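Local coordinates for putative diflavin flavoprotein A 5 (Nostoc sp. PCC 7120, PDB 4FEK) that probably transfers electrons from NADH to oxygen, reducing it to water, with this chain being its N-terminal metallo-beta-lactamase-like domain, which in the family carries the diiron site, at residues Asp81-Gly86 / Ile106-Ser111. Residues are numbered along the deposited sequence; the frame is centred on the assembly and turned at random.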
loop_
_atom_site.group_PDB
_atom_site.type_symbol
_atom_site.label_atom_id
_atom_site.label_comp_id
_atom_site.label_asym_id
_atom_site.label_seq_id
_atom_site.Cartn_x
_atom_site.Cartn_y
_atom_site.Cartn_z
ATOM N N ASP A 81 -15.382 4.276 7.389
ATOM C CA ASP A 81 -16.259 3.286 6.747
ATOM C C ASP A 81 -15.503 2.033 6.293
ATOM O O ASP A 81 -15.959 0.891 6.499
ATOM C CB ASP A 81 -16.952 3.911 5.528
ATOM C CG ASP A 81 -17.833 5.105 5.896
ATOM O OD1 ASP A 81 -18.970 4.873 6.342
ATOM O OD2 ASP A 81 -17.387 6.267 5.743
ATOM N N TYR A 82 -14.353 2.257 5.665
ATOM C CA TYR A 82 -13.613 1.183 5.022
ATOM C C TYR A 82 -12.137 1.218 5.377
ATOM O O TYR A 82 -11.529 2.289 5.528
ATOM C CB TYR A 82 -13.767 1.234 3.487
ATOM C CG TYR A 82 -15.197 1.191 3.011
ATOM C CD1 TYR A 82 -15.939 0.023 3.083
ATOM C CD2 TYR A 82 -15.800 2.319 2.491
ATOM C CE1 TYR A 82 -17.265 -0.013 2.647
ATOM C CE2 TYR A 82 -17.111 2.296 2.059
ATOM C CZ TYR A 82 -17.834 1.133 2.135
ATOM O OH TYR A 82 -19.138 1.132 1.706
ATOM N N VAL A 83 -11.583 0.019 5.521
ATOM C CA VAL A 83 -10.144 -0.194 5.647
ATOM C C VAL A 83 -9.778 -1.100 4.452
ATOM O O VAL A 83 -10.204 -2.261 4.391
ATOM C CB VAL A 83 -9.784 -0.889 6.985
ATOM C CG1 VAL A 83 -8.301 -1.183 7.050
ATOM C CG2 VAL A 83 -10.204 0.011 8.182
ATOM N N ILE A 84 -9.023 -0.560 3.502
ATOM C CA ILE A 84 -8.639 -1.323 2.305
ATOM C C ILE A 84 -7.222 -1.894 2.448
ATOM O O ILE A 84 -6.289 -1.180 2.832
ATOM C CB ILE A 84 -8.744 -0.462 1.057
ATOM C CG1 ILE A 84 -10.204 -0.010 0.873
ATOM C CG2 ILE A 84 -8.198 -1.221 -0.185
ATOM C CD1 ILE A 84 -10.379 1.189 -0.019
ATOM N N LEU A 85 -7.078 -3.180 2.144
ATOM C CA LEU A 85 -5.810 -3.889 2.313
ATOM C C LEU A 85 -5.171 -4.199 0.972
ATOM O O LEU A 85 -5.789 -4.855 0.117
ATOM C CB LEU A 85 -6.052 -5.203 3.043
ATOM C CG LEU A 85 -6.752 -5.107 4.395
ATOM C CD1 LEU A 85 -6.718 -6.462 5.055
ATOM C CD2 LEU A 85 -6.044 -4.063 5.237
ATOM N N GLY A 86 -3.921 -3.782 0.792
ATOM C CA GLY A 86 -3.224 -4.079 -0.453
ATOM C C GLY A 86 -2.679 -5.511 -0.469
ATOM O O GLY A 86 -2.251 -6.007 -1.507
ATOM N N ILE A 106 -16.217 -0.470 11.014
ATOM C CA ILE A 106 -15.465 -0.543 9.750
ATOM C C ILE A 106 -15.735 -1.801 8.933
ATOM O O ILE A 106 -16.052 -2.868 9.469
ATOM C CB ILE A 106 -13.954 -0.459 9.969
ATOM C CG1 ILE A 106 -13.496 -1.567 10.913
ATOM C CG2 ILE A 106 -13.580 0.877 10.510
ATOM C CD1 ILE A 106 -11.992 -1.507 11.236
ATOM N N THR A 107 -15.595 -1.668 7.620
ATOM C CA THR A 107 -15.648 -2.824 6.741
ATOM C C THR A 107 -14.286 -2.985 6.102
ATOM O O THR A 107 -13.698 -2.026 5.600
ATOM C CB THR A 107 -16.736 -2.696 5.660
ATOM O OG1 THR A 107 -18.014 -2.735 6.295
ATOM C CG2 THR A 107 -16.645 -3.860 4.661
ATOM N N PHE A 108 -13.766 -4.199 6.193
ATOM C CA PHE A 108 -12.519 -4.549 5.545
ATOM C C PHE A 108 -12.764 -4.827 4.070
ATOM O O PHE A 108 -13.712 -5.529 3.705
ATOM C CB PHE A 108 -11.896 -5.760 6.239
ATOM C CG PHE A 108 -11.351 -5.447 7.589
ATOM C CD1 PHE A 108 -12.091 -5.711 8.732
ATOM C CD2 PHE A 108 -10.118 -4.831 7.717
ATOM C CE1 PHE A 108 -11.595 -5.394 9.981
ATOM C CE2 PHE A 108 -9.614 -4.510 8.955
ATOM C CZ PHE A 108 -10.354 -4.794 10.098
ATOM N N VAL A 109 -11.914 -4.248 3.230
ATOM C CA VAL A 109 -12.009 -4.402 1.782
ATOM C C VAL A 109 -10.682 -5.029 1.350
ATOM O O VAL A 109 -9.603 -4.502 1.620
ATOM C CB VAL A 109 -12.223 -3.049 1.071
ATOM C CG1 VAL A 109 -12.287 -3.249 -0.462
ATOM C CG2 VAL A 109 -13.502 -2.381 1.573
ATOM N N CYS A 110 -10.758 -6.199 0.748
ATOM C CA CYS A 110 -9.541 -6.924 0.423
ATOM C C CYS A 110 -9.771 -7.774 -0.801
ATOM O O CYS A 110 -10.898 -7.937 -1.256
ATOM C CB CYS A 110 -9.111 -7.825 1.591
ATOM S SG CYS A 110 -10.379 -9.039 2.107
ATOM N N SER A 111 -8.683 -8.306 -1.336
ATOM C CA SER A 111 -8.798 -9.306 -2.364
ATOM C C SER A 111 -9.256 -10.590 -1.674
ATOM O O SER A 111 -8.909 -10.865 -0.514
ATOM C CB SER A 111 -7.464 -9.508 -3.103
ATOM O OG SER A 111 -7.614 -10.507 -4.105
HETATM O O HOH W 1 -18.334 0.320 7.178
HETATM O O HOH W 2 -6.077 -7.627 -0.231
#
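V83 and V109, the two residues most covered in this pairing, share one hydrogen bond yet point to opposite faces of a parallel strand pair within a mixed sheet. The bond runs from V109 N to V83 O at 2.9 Å, with 163° at the hydrogen. V83 N in turn donates to T107 O, and V109 O accepts from L85 N. T107 N completes the ladder by reaching D81 O at 2.8 Å.

On one face, V109 CG2, anti to its own carbonyl carbon, meets Y82 CD1 at 3.7 Å, while V109 CB lies 3.7 Å from I84 CG1, whose side chain runs alongside. F148 of strand 145-150, in the second sheet, touches both I84 and V109. On the other face V83 lies beside F108, both pointing the same way, with V83 CB 4.0 Å from F108 CD2; V83 CG2 approaches I106 CD1 at 3.9 Å.

Strands 80-84 and 107-111 are the parallel pair of a beta-alpha-beta unit connected through helix 93-102, within the metallo-beta-lactamase-type fold. A water bridges L85 O and S111 N at 2.8 and 2.9 Å; another lies between D81 O and T107 OG1, its short approach to D81 O doubtful. The chemistry thus implies a buried middle, V83, I84, F108 and V109, with water at each end: four bonds pair the inward-facing main-chain groups, Y82 and I84 bond instead to strand 53-56 and D57, and aliphatic and aromatic groups cover both faces.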